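Side-chain contacts in carbohydrate oxidase (Microdochium nivale, PDB 3RJA), which oxidises the C1 hydroxyl of mono-, oligo- and polysaccharides to the corresponding lactones, using FAD and reducing molecular oxygen to hydrogen peroxide: residues 22-27 against 310-315; 70-75 against 317-322; 75-78 against 84-87. All coordinates share one frame; numbering follows the deposited sequence.

Contact 1: residues 22-27 against 310-315; sequences YERDVE and FITPQP. With FAD (flavin-adenine dinucleotide), chain B.
Arg24 makes a surface contact with Ile311, Thr312 and Pro313, joining the short helix 20-25 to the irregular loop that leads into strand 318-326. With CG anti to the backbone N (chi1 169°) and the chain extended as far as NE, the side chain spans the gap and delivers its guanidinium to the loop backbone. NH2 of Arg24 donates to Ile311 O at 3.1 Å, on a lone pair in the carbonyl plane. The bond is bent, with an angle of 136° at the hydrogen, and the oxygen lies 29° out of the guanidinium plane. A water at the guanidinium edge accepts from Arg24 NH1 at 2.9 Å and donates to the same carbonyl, so Ile311 O is held directly and through the water. One guanidinium face carries Pro313, whose CD is 3.7 Å from Arg24 NE, while Thr312 CG2 sits 3.4 Å from Arg24 NH1. Asp89 supplies the countercharge through a salt bridge to NH2. Further along, Gln314 NE2 lies 3.3 Å from FAD C7M and Gln314 OE1 accepts from Gly134 N. The loop therefore joins a surface arginine, packed over a proline CD and bonded to a backbone carbonyl, to the FAD site, beside the methyl-bearing end of the flavin.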
loop_
_atom_site.group_PDB
_atom_site.type_symbol
_atom_site.label_atom_id
_atom_site.label_comp_id
_atom_site.label_asym_id
_atom_site.label_seq_id
_atom_site.Cartn_x
_atom_site.Cartn_y
_atom_site.Cartn_z
ATOM N N TYR A 22 -13.577 21.317 5.558
ATOM C CA TYR A 22 -12.150 21.649 5.629
ATOM C C TYR A 22 -11.463 20.829 6.730
ATOM O O TYR A 22 -10.467 20.158 6.463
ATOM C CB TYR A 22 -11.922 23.156 5.838
ATOM C CG TYR A 22 -10.459 23.541 5.925
ATOM C CD1 TYR A 22 -9.778 23.502 7.134
ATOM C CD2 TYR A 22 -9.764 23.945 4.794
ATOM C CE1 TYR A 22 -8.427 23.859 7.212
ATOM C CE2 TYR A 22 -8.432 24.279 4.853
ATOM C CZ TYR A 22 -7.764 24.235 6.063
ATOM O OH TYR A 22 -6.427 24.603 6.110
ATOM N N GLU A 23 -12.029 20.860 7.948
ATOM C CA GLU A 23 -11.487 20.104 9.071
ATOM C C GLU A 23 -11.340 18.610 8.754
ATOM O O GLU A 23 -10.337 18.014 9.108
ATOM C CB GLU A 23 -12.301 20.305 10.368
ATOM C CG GLU A 23 -12.271 21.763 10.920
ATOM C CD GLU A 23 -10.892 22.243 11.354
ATOM O OE1 GLU A 23 -10.259 21.560 12.174
ATOM O OE2 GLU A 23 -10.441 23.311 10.880
ATOM N N ARG A 24 -12.358 18.014 8.120
ATOM C CA ARG A 24 -12.295 16.631 7.690
ATOM C C ARG A 24 -11.175 16.405 6.644
ATOM O O ARG A 24 -10.366 15.499 6.789
ATOM C CB ARG A 24 -13.642 16.188 7.101
ATOM C CG ARG A 24 -13.576 14.825 6.391
ATOM C CD ARG A 24 -14.937 14.368 5.825
ATOM N NE ARG A 24 -14.721 13.467 4.697
ATOM C CZ ARG A 24 -15.667 12.726 4.113
ATOM N NH1 ARG A 24 -16.914 12.760 4.579
ATOM N NH2 ARG A 24 -15.364 11.944 3.065
ATOM N N ASP A 25 -11.157 17.220 5.597
ATOM C CA ASP A 25 -10.252 17.010 4.469
ATOM C C ASP A 25 -8.756 17.259 4.812
ATOM O O ASP A 25 -7.861 16.642 4.216
ATOM C CB ASP A 25 -10.655 17.898 3.289
ATOM C CG ASP A 25 -11.950 17.434 2.568
ATOM O OD1 ASP A 25 -12.414 16.292 2.735
ATOM O OD2 ASP A 25 -12.512 18.249 1.794
ATOM N N VAL A 26 -8.506 18.168 5.771
ATOM C CA VAL A 26 -7.161 18.622 6.073
ATOM C C VAL A 26 -6.499 17.714 7.140
ATOM O O VAL A 26 -5.297 17.847 7.433
ATOM C CB VAL A 26 -7.139 20.108 6.571
ATOM C CG1 VAL A 26 -7.453 20.190 8.082
ATOM C CG2 VAL A 26 -5.764 20.730 6.317
ATOM N N GLU A 27 -7.292 16.815 7.716
ATOM C CA GLU A 27 -6.789 15.955 8.778
ATOM C C GLU A 27 -6.042 14.752 8.169
ATOM O O GLU A 27 -6.638 13.989 7.397
ATOM C CB GLU A 27 -7.959 15.467 9.660
ATOM C CG GLU A 27 -7.533 14.607 10.872
ATOM C CD GLU A 27 -8.729 14.132 11.708
ATOM O OE1 GLU A 27 -9.743 13.675 11.126
ATOM O OE2 GLU A 27 -8.644 14.227 12.955
ATOM N N PHE A 310 -16.596 2.171 3.485
ATOM C CA PHE A 310 -16.152 3.490 3.923
ATOM C C PHE A 310 -16.232 4.518 2.815
ATOM O O PHE A 310 -15.676 4.319 1.716
ATOM C CB PHE A 310 -14.719 3.428 4.470
ATOM C CG PHE A 310 -14.633 3.035 5.923
ATOM C CD1 PHE A 310 -14.920 1.744 6.327
ATOM C CD2 PHE A 310 -14.262 3.967 6.886
ATOM C CE1 PHE A 310 -14.833 1.381 7.690
ATOM C CE2 PHE A 310 -14.168 3.609 8.244
ATOM C CZ PHE A 310 -14.444 2.304 8.632
ATOM N N ILE A 311 -16.936 5.607 3.093
ATOM C CA ILE A 311 -16.950 6.783 2.208
ATOM C C ILE A 311 -16.456 8.038 2.960
ATOM O O ILE A 311 -16.556 9.156 2.461
ATOM C CB ILE A 311 -18.358 7.023 1.606
ATOM C CG1 ILE A 311 -19.406 7.208 2.719
ATOM C CG2 ILE A 311 -18.753 5.852 0.655
ATOM C CD1 ILE A 311 -20.769 7.798 2.206
ATOM N N THR A 312 -15.937 7.809 4.166
ATOM C CA THR A 312 -15.319 8.793 5.054
ATOM C C THR A 312 -13.962 8.214 5.506
ATOM O O THR A 312 -13.728 7.023 5.325
ATOM C CB THR A 312 -16.151 8.971 6.350
ATOM O OG1 THR A 312 -16.455 7.677 6.877
ATOM C CG2 THR A 312 -17.437 9.713 6.078
ATOM N N PRO A 313 -13.077 9.046 6.103
ATOM C CA PRO A 313 -11.777 8.561 6.614
ATOM C C PRO A 313 -11.955 7.549 7.750
ATOM O O PRO A 313 -12.952 7.617 8.437
ATOM C CB PRO A 313 -11.127 9.833 7.189
ATOM C CG PRO A 313 -11.832 10.993 6.539
ATOM C CD PRO A 313 -13.248 10.503 6.310
ATOM N N GLN A 314 -10.993 6.647 7.978
ATOM C CA GLN A 314 -11.025 5.874 9.217
ATOM C C GLN A 314 -10.401 6.689 10.349
ATOM O O GLN A 314 -9.848 7.775 10.093
ATOM C CB GLN A 314 -10.451 4.449 9.086
ATOM C CG GLN A 314 -9.214 4.236 8.243
ATOM C CD GLN A 314 -8.791 2.758 8.229
ATOM O OE1 GLN A 314 -9.066 1.992 7.267
ATOM N NE2 GLN A 314 -8.136 2.350 9.302
ATOM N N PRO A 315 -10.539 6.214 11.608
ATOM C CA PRO A 315 -9.936 6.957 12.720
ATOM C C PRO A 315 -8.447 7.160 12.491
ATOM O O PRO A 315 -7.780 6.297 11.908
ATOM C CB PRO A 315 -10.191 6.053 13.946
ATOM C CG PRO A 315 -11.476 5.246 13.557
ATOM C CD PRO A 315 -11.359 5.064 12.055
HETATM P PA FAD B . -2.904 9.145 -0.162
HETATM O O1A FAD B . -4.158 9.894 -0.527
HETATM O O2A FAD B . -2.209 9.638 1.081
HETATM O O5B FAD B . -1.878 9.222 -1.393
HETATM C C5B FAD B . -0.730 8.381 -1.407
HETATM C C4B FAD B . 0.197 8.834 -2.548
HETATM O O4B FAD B . -0.457 8.640 -3.803
HETATM C C3B FAD B . 0.555 10.317 -2.472
HETATM O O3B FAD B . 1.830 10.512 -3.089
HETATM C C2B FAD B . -0.514 10.933 -3.370
HETATM O O2B FAD B . -0.228 12.206 -3.899
HETATM C C1B FAD B . -0.607 9.871 -4.456
HETATM N N9A FAD B . -1.920 9.914 -5.093
HETATM C C8A FAD B . -3.170 9.947 -4.483
HETATM N N7A FAD B . -4.099 9.981 -5.476
HETATM C C5A FAD B . -3.473 9.946 -6.664
HETATM C C6A FAD B . -3.957 9.964 -7.976
HETATM N N6A FAD B . -5.284 10.003 -8.226
HETATM N N1A FAD B . -3.034 9.903 -9.006
HETATM C C2A FAD B . -1.669 9.872 -8.742
HETATM N N3A FAD B . -1.186 9.894 -7.448
HETATM C C4A FAD B . -2.094 9.918 -6.433
HETATM N N1 FAD B . -0.822 -1.314 1.911
HETATM C C2 FAD B . -0.823 -2.567 1.287
HETATM O O2 FAD B . -0.161 -2.784 0.265
HETATM N N3 FAD B . -1.653 -3.545 1.829
HETATM C C4 FAD B . -2.554 -3.348 2.857
HETATM O O4 FAD B . -3.347 -4.251 3.207
HETATM C C4X FAD B . -2.477 -2.012 3.527
HETATM N N5 FAD B . -3.284 -1.729 4.535
HETATM C C5X FAD B . -3.315 -0.477 5.104
HETATM C C6 FAD B . -4.252 -0.165 6.123
HETATM C C7 FAD B . -4.382 1.124 6.604
HETATM C C7M FAD B . -5.393 1.450 7.723
HETATM C C8 FAD B . -3.655 2.165 5.977
HETATM C C8M FAD B . -3.782 3.599 6.451
HETATM C C9 FAD B . -2.688 1.868 5.029
HETATM C C9A FAD B . -2.515 0.552 4.555
HETATM N N10 FAD B . -1.638 0.240 3.487
HETATM C C10 FAD B . -1.533 -1.057 3.010
HETATM C "C1'" FAD B . -0.774 1.322 2.912
HETATM C "C2'" FAD B . -1.421 1.919 1.670
HETATM O "O2'" FAD B . -1.297 1.003 0.589
HETATM C "C3'" FAD B . -0.714 3.199 1.284
HETATM O "O3'" FAD B . -0.664 4.078 2.387
HETATM C "C4'" FAD B . -1.432 3.846 0.088
HETATM O "O4'" FAD B . -0.521 4.627 -0.622
HETATM C "C5'" FAD B . -2.643 4.671 0.532
HETATM O "O5'" FAD B . -3.278 5.216 -0.592
HETATM P P FAD B . -4.222 6.523 -0.394
HETATM O O1P FAD B . -4.885 6.887 -1.689
HETATM O O2P FAD B . -5.213 6.268 0.742
HETATM O O3P FAD B . -3.117 7.571 0.096
HETATM O O HOH W 1 -18.990 11.227 3.280
#

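Contact 2: residues 70-75 against 317-322; sequences HSYASF and ENFYAK. With FAD (flavin-adenine dinucleotide), chain B.
One face of the Tyr72 ring receives the edge of Phe319 in a T-shaped stack, with centroids 5.1 Å apart and planes at 89°. The rim atoms CE2 and CZ of Phe319 do the touching, CZ coming within 3.5 Å of Tyr72 CD1. Phe319 reaches across because its CG lies between the backbone N and the carbonyl carbon (chi1 70°). Ala321 CB approaches the Tyr72 ring obliquely, 3.5 Å from CD2, and FAD C9 is likewise oblique, 3.7 Å from Tyr72 CE1. At the edge of the His70 imidazole, ND1 is joined to FAD C8M by a covalent bond of 1.5 Å. This is the 8-alpha-histidyl flavin linkage known from the vanillyl-alcohol oxidase (PCMH-type) fold, and it ties the 70-75 loop of the FAD-binding domain to the cofactor. Strand 318-326, on the other side of the contact, belongs to the large antiparallel sheet. The loop also grips the pyrophosphate: His70 N donates to FAD O2P at 3.2 Å, and Ser71 N to FAD O2A at 3.0 Å. A type I turn from Ser71 to Ser74 shapes the loop, and Ser71 OG forms an ST turn by accepting from Ala73 N. The same oxygen takes a straighter bond from Phe75 N (2.9 Å, 163°). Beyond the stack, Tyr72 OH is hydrogen-bonded to Gln387 and to N5 of the bound substrate analogue.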
loop_
_atom_site.group_PDB
_atom_site.type_symbol
_atom_site.label_atom_id
_atom_site.label_comp_id
_atom_site.label_asym_id
_atom_site.label_seq_id
_atom_site.Cartn_x
_atom_site.Cartn_y
_atom_site.Cartn_z
ATOM N N HIS A 70 -4.136 7.786 3.286
ATOM C CA HIS A 70 -3.386 6.813 4.065
ATOM C C HIS A 70 -1.854 6.853 3.988
ATOM O O HIS A 70 -1.182 6.110 4.718
ATOM C CB HIS A 70 -3.968 5.406 3.867
ATOM C CG HIS A 70 -5.092 5.121 4.812
ATOM N ND1 HIS A 70 -4.922 4.379 5.962
ATOM C CD2 HIS A 70 -6.378 5.554 4.824
ATOM C CE1 HIS A 70 -6.070 4.344 6.626
ATOM N NE2 HIS A 70 -6.968 5.045 5.957
ATOM N N SER A 71 -1.294 7.746 3.168
ATOM C CA SER A 71 0.171 7.923 3.193
ATOM C C SER A 71 0.727 8.028 4.626
ATOM O O SER A 71 0.330 8.915 5.405
ATOM C CB SER A 71 0.611 9.167 2.464
ATOM O OG SER A 71 2.012 9.302 2.589
ATOM N N TYR A 72 1.671 7.140 4.954
ATOM C CA TYR A 72 2.260 7.126 6.300
ATOM C C TYR A 72 3.092 8.384 6.471
ATOM O O TYR A 72 3.379 8.796 7.592
ATOM C CB TYR A 72 3.123 5.889 6.496
ATOM C CG TYR A 72 2.377 4.562 6.562
ATOM C CD1 TYR A 72 0.975 4.497 6.583
ATOM C CD2 TYR A 72 3.092 3.355 6.653
ATOM C CE1 TYR A 72 0.308 3.256 6.697
ATOM C CE2 TYR A 72 2.464 2.152 6.741
ATOM C CZ TYR A 72 1.067 2.089 6.771
ATOM O OH TYR A 72 0.460 0.849 6.864
ATOM N N ALA A 73 3.468 8.999 5.342
ATOM C CA ALA A 73 4.253 10.238 5.327
ATOM C C ALA A 73 3.429 11.522 5.104
ATOM O O ALA A 73 3.998 12.633 5.037
ATOM C CB ALA A 73 5.376 10.143 4.252
ATOM N N SER A 74 2.108 11.386 5.000
ATOM C CA SER A 74 1.233 12.499 4.588
ATOM C C SER A 74 1.622 13.078 3.242
ATOM O O SER A 74 1.510 14.301 3.042
ATOM C CB SER A 74 1.226 13.634 5.631
ATOM O OG SER A 74 0.738 13.145 6.855
ATOM N N PHE A 75 2.111 12.224 2.322
ATOM C CA PHE A 75 2.478 12.708 1.003
ATOM C C PHE A 75 1.287 13.214 0.153
ATOM O O PHE A 75 1.493 13.889 -0.857
ATOM C CB PHE A 75 3.321 11.673 0.242
ATOM C CG PHE A 75 4.742 11.532 0.758
ATOM C CD1 PHE A 75 5.362 12.568 1.454
ATOM C CD2 PHE A 75 5.467 10.362 0.509
ATOM C CE1 PHE A 75 6.713 12.436 1.906
ATOM C CE2 PHE A 75 6.814 10.213 0.944
ATOM C CZ PHE A 75 7.425 11.261 1.662
ATOM N N GLU A 317 -4.380 7.829 13.428
ATOM C CA GLU A 317 -3.418 7.186 14.302
ATOM C C GLU A 317 -2.180 8.058 14.379
ATOM O O GLU A 317 -2.020 9.010 13.600
ATOM C CB GLU A 317 -3.058 5.772 13.785
ATOM C CG GLU A 317 -4.282 4.850 13.651
ATOM C CD GLU A 317 -3.941 3.415 13.189
ATOM O OE1 GLU A 317 -2.766 2.986 13.212
ATOM O OE2 GLU A 317 -4.868 2.724 12.766
ATOM N N ASN A 318 -1.291 7.704 15.300
ATOM C CA ASN A 318 -0.135 8.535 15.609
ATOM C C ASN A 318 1.119 7.647 15.671
ATOM O O ASN A 318 1.332 6.926 16.660
ATOM C CB ASN A 318 -0.387 9.245 16.954
ATOM C CG ASN A 318 0.764 10.122 17.382
ATOM O OD1 ASN A 318 1.502 10.659 16.554
ATOM N ND2 ASN A 318 0.937 10.265 18.697
ATOM N N PHE A 319 1.951 7.676 14.630
ATOM C CA PHE A 319 2.867 6.553 14.475
ATOM C C PHE A 319 4.050 6.800 13.556
ATOM O O PHE A 319 4.142 7.831 12.867
ATOM C CB PHE A 319 2.070 5.325 13.947
ATOM C CG PHE A 319 1.611 5.477 12.489
ATOM C CD1 PHE A 319 0.417 6.125 12.180
ATOM C CD2 PHE A 319 2.384 4.969 11.449
ATOM C CE1 PHE A 319 0.006 6.261 10.843
ATOM C CE2 PHE A 319 1.978 5.095 10.105
ATOM C CZ PHE A 319 0.810 5.732 9.802
ATOM N N TYR A 320 4.954 5.824 13.565
ATOM C CA TYR A 320 6.051 5.753 12.643
ATOM C C TYR A 320 6.073 4.330 12.090
ATOM O O TYR A 320 5.685 3.372 12.786
ATOM C CB TYR A 320 7.375 6.053 13.340
ATOM C CG TYR A 320 8.563 6.028 12.395
ATOM C CD1 TYR A 320 8.587 6.825 11.235
ATOM C CD2 TYR A 320 9.660 5.230 12.660
ATOM C CE1 TYR A 320 9.673 6.820 10.376
ATOM C CE2 TYR A 320 10.753 5.214 11.814
ATOM C CZ TYR A 320 10.757 6.004 10.671
ATOM O OH TYR A 320 11.853 5.959 9.832
ATOM N N ALA A 321 6.514 4.191 10.845
ATOM C CA ALA A 321 6.525 2.892 10.182
ATOM C C ALA A 321 7.737 2.796 9.233
ATOM O O ALA A 321 8.268 3.824 8.755
ATOM C CB ALA A 321 5.208 2.687 9.409
ATOM N N LYS A 322 8.156 1.564 8.955
ATOM C CA LYS A 322 9.268 1.298 8.063
ATOM C C LYS A 322 8.943 0.029 7.309
ATOM O O LYS A 322 8.029 -0.695 7.696
ATOM C CB LYS A 322 10.576 1.126 8.846
ATOM C CG LYS A 322 11.117 2.403 9.486
ATOM C CD LYS A 322 12.580 2.226 10.047
ATOM C CE LYS A 322 13.687 2.450 8.988
ATOM N NZ LYS A 322 13.853 3.939 8.750
HETATM P PA FAD B . -2.904 9.145 -0.162
HETATM O O1A FAD B . -4.158 9.894 -0.527
HETATM O O2A FAD B . -2.209 9.638 1.081
HETATM O O5B FAD B . -1.878 9.222 -1.393
HETATM C C5B FAD B . -0.730 8.381 -1.407
HETATM C C4B FAD B . 0.197 8.834 -2.548
HETATM O O4B FAD B . -0.457 8.640 -3.803
HETATM C C3B FAD B . 0.555 10.317 -2.472
HETATM O O3B FAD B . 1.830 10.512 -3.089
HETATM C C2B FAD B . -0.514 10.933 -3.370
HETATM O O2B FAD B . -0.228 12.206 -3.899
HETATM C C1B FAD B . -0.607 9.871 -4.456
HETATM N N9A FAD B . -1.920 9.914 -5.093
HETATM C C8A FAD B . -3.170 9.947 -4.483
HETATM N N7A FAD B . -4.099 9.981 -5.476
HETATM C C5A FAD B . -3.473 9.946 -6.664
HETATM C C6A FAD B . -3.957 9.964 -7.976
HETATM N N6A FAD B . -5.284 10.003 -8.226
HETATM N N1A FAD B . -3.034 9.903 -9.006
HETATM C C2A FAD B . -1.669 9.872 -8.742
HETATM N N3A FAD B . -1.186 9.894 -7.448
HETATM C C4A FAD B . -2.094 9.918 -6.433
HETATM N N1 FAD B . -0.822 -1.314 1.911
HETATM C C2 FAD B . -0.823 -2.567 1.287
HETATM O O2 FAD B . -0.161 -2.784 0.265
HETATM N N3 FAD B . -1.653 -3.545 1.829
HETATM C C4 FAD B . -2.554 -3.348 2.857
HETATM O O4 FAD B . -3.347 -4.251 3.207
HETATM C C4X FAD B . -2.477 -2.012 3.527
HETATM N N5 FAD B . -3.284 -1.729 4.535
HETATM C C5X FAD B . -3.315 -0.477 5.104
HETATM C C6 FAD B . -4.252 -0.165 6.123
HETATM C C7 FAD B . -4.382 1.124 6.604
HETATM C C7M FAD B . -5.393 1.450 7.723
HETATM C C8 FAD B . -3.655 2.165 5.977
HETATM C C8M FAD B . -3.782 3.599 6.451
HETATM C C9 FAD B . -2.688 1.868 5.029
HETATM C C9A FAD B . -2.515 0.552 4.555
HETATM N N10 FAD B . -1.638 0.240 3.487
HETATM C C10 FAD B . -1.533 -1.057 3.010
HETATM C "C1'" FAD B . -0.774 1.322 2.912
HETATM C "C2'" FAD B . -1.421 1.919 1.670
HETATM O "O2'" FAD B . -1.297 1.003 0.589
HETATM C "C3'" FAD B . -0.714 3.199 1.284
HETATM O "O3'" FAD B . -0.664 4.078 2.387
HETATM C "C4'" FAD B . -1.432 3.846 0.088
HETATM O "O4'" FAD B . -0.521 4.627 -0.622
HETATM C "C5'" FAD B . -2.643 4.671 0.532
HETATM O "O5'" FAD B . -3.278 5.216 -0.592
HETATM P P FAD B . -4.222 6.523 -0.394
HETATM O O1P FAD B . -4.885 6.887 -1.689
HETATM O O2P FAD B . -5.213 6.268 0.742
HETATM O O3P FAD B . -3.117 7.571 0.096
#

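Contact 3: residues 75-78 against 84-87; sequences FGFG and LMVQ. With FAD (flavin-adenine dinucleotide), chain B.
The shortest polar bond here, from Gly78 N to Phe75 O at 2.9 Å, closes the turn that sets Gly76 and Phe77 against Met85. Strand 84-87 is the middle strand of the small parallel sheet 39-42, 84-87 and 63-66, and the turn lies on the connection from strand 63-66 to it, within the FAD-binding domain. What joins turn and strand is a Met-aromatic contact. Met85 SD stands over one face of the Phe77 ring, 3.9 Å from its centroid and 25° off the ring normal. It is offset toward the rim, where CD2 of Phe77 is its nearest atom at 3.5 Å. Met85 leaves the strand with CG anti to the backbone N and stays extended to SD, which carries the sulfur over the ring; the bend at chi3 (73°) then sets the direction of CE. Phe77 starts in the other direction, its CB pointing away from the strand, but the ring still offers its face to the sulfur. An alanine at Phe77 would take away the aromatic surface beneath the sulfur and is likely to leave the end of Met85 freer to turn. The backbone of Gly76 adds packing, its O lying 3.5 Å from Met85 CG and 3.7 Å from SD. Gly76 also suits its place beside the cofactor, since a CB there would come within about 3.2 Å of FAD O2A. For Gly78 the backbone itself calls for glycine, with a phi of 103°. Around the pair, Lys66 of strand 63-66 touches both Phe77 and Met85, and Ile40 of strand 39-42 packs against Met85. The thioether methyl CE of Met85 ends 4.1 Å from Phe77 CE2.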
loop_
_atom_site.group_PDB
_atom_site.type_symbol
_atom_site.label_atom_id
_atom_site.label_comp_id
_atom_site.label_asym_id
_atom_site.label_seq_id
_atom_site.Cartn_x
_atom_site.Cartn_y
_atom_site.Cartn_z
ATOM N N PHE A 75 2.111 12.224 2.322
ATOM C CA PHE A 75 2.478 12.708 1.003
ATOM C C PHE A 75 1.287 13.214 0.153
ATOM O O PHE A 75 1.493 13.889 -0.857
ATOM C CB PHE A 75 3.321 11.673 0.242
ATOM C CG PHE A 75 4.742 11.532 0.758
ATOM C CD1 PHE A 75 5.362 12.568 1.454
ATOM C CD2 PHE A 75 5.467 10.362 0.509
ATOM C CE1 PHE A 75 6.713 12.436 1.906
ATOM C CE2 PHE A 75 6.814 10.213 0.944
ATOM C CZ PHE A 75 7.425 11.261 1.662
ATOM N N GLY A 76 0.050 12.899 0.556
ATOM C CA GLY A 76 -1.116 13.396 -0.178
ATOM C C GLY A 76 -1.223 14.920 -0.060
ATOM O O GLY A 76 -1.844 15.570 -0.916
ATOM N N PHE A 77 -0.607 15.485 0.988
ATOM C CA PHE A 77 -0.501 16.946 1.192
ATOM C C PHE A 77 0.680 17.512 0.437
ATOM O O PHE A 77 0.830 18.731 0.298
ATOM C CB PHE A 77 -0.291 17.279 2.688
ATOM C CG PHE A 77 -1.458 16.911 3.570
ATOM C CD1 PHE A 77 -1.635 15.598 4.007
ATOM C CD2 PHE A 77 -2.366 17.888 3.984
ATOM C CE1 PHE A 77 -2.690 15.290 4.837
ATOM C CE2 PHE A 77 -3.408 17.582 4.814
ATOM C CZ PHE A 77 -3.581 16.282 5.239
ATOM N N GLY A 78 1.540 16.632 -0.031
ATOM C CA GLY A 78 2.789 17.070 -0.574
ATOM C C GLY A 78 3.978 16.864 0.356
ATOM O O GLY A 78 5.116 17.133 -0.045
ATOM N N LEU A 84 -1.059 23.110 -3.415
ATOM C CA LEU A 84 -2.448 22.980 -3.788
ATOM C C LEU A 84 -2.782 21.500 -3.557
ATOM O O LEU A 84 -2.105 20.612 -4.105
ATOM C CB LEU A 84 -2.642 23.350 -5.275
ATOM C CG LEU A 84 -4.071 23.206 -5.819
ATOM C CD1 LEU A 84 -5.078 23.887 -4.900
ATOM C CD2 LEU A 84 -4.147 23.853 -7.230
ATOM N N MET A 85 -3.770 21.226 -2.713
ATOM C CA MET A 85 -4.140 19.829 -2.477
ATOM C C MET A 85 -5.429 19.546 -3.243
ATOM O O MET A 85 -6.435 20.236 -3.070
ATOM C CB MET A 85 -4.277 19.494 -0.966
ATOM C CG MET A 85 -4.380 17.967 -0.680
ATOM S SD MET A 85 -4.352 17.507 1.071
ATOM C CE MET A 85 -5.981 18.050 1.613
ATOM N N VAL A 86 -5.365 18.544 -4.111
ATOM C CA VAL A 86 -6.516 18.075 -4.873
ATOM C C VAL A 86 -7.117 16.933 -4.087
ATOM O O VAL A 86 -6.578 15.805 -4.104
ATOM C CB VAL A 86 -6.110 17.613 -6.285
ATOM C CG1 VAL A 86 -7.305 17.055 -7.069
ATOM C CG2 VAL A 86 -5.423 18.760 -7.063
ATOM N N GLN A 87 -8.206 17.248 -3.365
ATOM C CA GLN A 87 -8.862 16.324 -2.436
ATOM C C GLN A 87 -9.873 15.482 -3.247
ATOM O O GLN A 87 -10.836 16.035 -3.777
ATOM C CB GLN A 87 -9.592 17.119 -1.354
ATOM C CG GLN A 87 -10.432 16.292 -0.408
ATOM C CD GLN A 87 -9.593 15.242 0.335
ATOM O OE1 GLN A 87 -8.402 15.443 0.572
ATOM N NE2 GLN A 87 -10.215 14.137 0.700
HETATM P PA FAD B . -2.904 9.145 -0.162
HETATM O O1A FAD B . -4.158 9.894 -0.527
HETATM O O2A FAD B . -2.209 9.638 1.081
HETATM O O5B FAD B . -1.878 9.222 -1.393
HETATM C C5B FAD B . -0.730 8.381 -1.407
HETATM C C4B FAD B . 0.197 8.834 -2.548
HETATM O O4B FAD B . -0.457 8.640 -3.803
HETATM C C3B FAD B . 0.555 10.317 -2.472
HETATM O O3B FAD B . 1.830 10.512 -3.089
HETATM C C2B FAD B . -0.514 10.933 -3.370
HETATM O O2B FAD B . -0.228 12.206 -3.899
HETATM C C1B FAD B . -0.607 9.871 -4.456
HETATM N N9A FAD B . -1.920 9.914 -5.093
HETATM C C8A FAD B . -3.170 9.947 -4.483
HETATM N N7A FAD B . -4.099 9.981 -5.476
HETATM C C5A FAD B . -3.473 9.946 -6.664
HETATM C C6A FAD B . -3.957 9.964 -7.976
HETATM N N6A FAD B . -5.284 10.003 -8.226
HETATM N N1A FAD B . -3.034 9.903 -9.006
HETATM C C2A FAD B . -1.669 9.872 -8.742
HETATM N N3A FAD B . -1.186 9.894 -7.448
HETATM C C4A FAD B . -2.094 9.918 -6.433
HETATM N N1 FAD B . -0.822 -1.314 1.911
HETATM C C2 FAD B . -0.823 -2.567 1.287
HETATM O O2 FAD B . -0.161 -2.784 0.265
HETATM N N3 FAD B . -1.653 -3.545 1.829
HETATM C C4 FAD B . -2.554 -3.348 2.857
HETATM O O4 FAD B . -3.347 -4.251 3.207
HETATM C C4X FAD B . -2.477 -2.012 3.527
HETATM N N5 FAD B . -3.284 -1.729 4.535
HETATM C C5X FAD B . -3.315 -0.477 5.104
HETATM C C6 FAD B . -4.252 -0.165 6.123
HETATM C C7 FAD B . -4.382 1.124 6.604
HETATM C C7M FAD B . -5.393 1.450 7.723
HETATM C C8 FAD B . -3.655 2.165 5.977
HETATM C C8M FAD B . -3.782 3.599 6.451
HETATM C C9 FAD B . -2.688 1.868 5.029
HETATM C C9A FAD B . -2.515 0.552 4.555
HETATM N N10 FAD B . -1.638 0.240 3.487
HETATM C C10 FAD B . -1.533 -1.057 3.010
HETATM C "C1'" FAD B . -0.774 1.322 2.912
HETATM C "C2'" FAD B . -1.421 1.919 1.670
HETATM O "O2'" FAD B . -1.297 1.003 0.589
HETATM C "C3'" FAD B . -0.714 3.199 1.284
HETATM O "O3'" FAD B . -0.664 4.078 2.387
HETATM C "C4'" FAD B . -1.432 3.846 0.088
HETATM O "O4'" FAD B . -0.521 4.627 -0.622
HETATM C "C5'" FAD B . -2.643 4.671 0.532
HETATM O "O5'" FAD B . -3.278 5.216 -0.592
HETATM P P FAD B . -4.222 6.523 -0.394
HETATM O O1P FAD B . -4.885 6.887 -1.689
HETATM O O2P FAD B . -5.213 6.268 0.742
HETATM O O3P FAD B . -3.117 7.571 0.096
#

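Contact 1 lies at the surface, whereas contacts 2 and 3 are buried, and their chemistry follows. At 22-27 against 310-315 a charged group meets backbone oxygen and water; in the other two, aromatic faces meet a ring edge or a sulfur, with no hydrogen bond across. Contacts 2 and 3 share Phe75 and draw on one connection after strand 63-66, but contact 2 ties it to the large antiparallel sheet and contact 3 to the small parallel one. Contact 1 touches both: Gln314 packs on His70, while the carbonyls of Asp25 and Val26 rest against Met85 and Phe77. Asp89 pairs with Arg24 and Gln87, and FAD touches all three contacts.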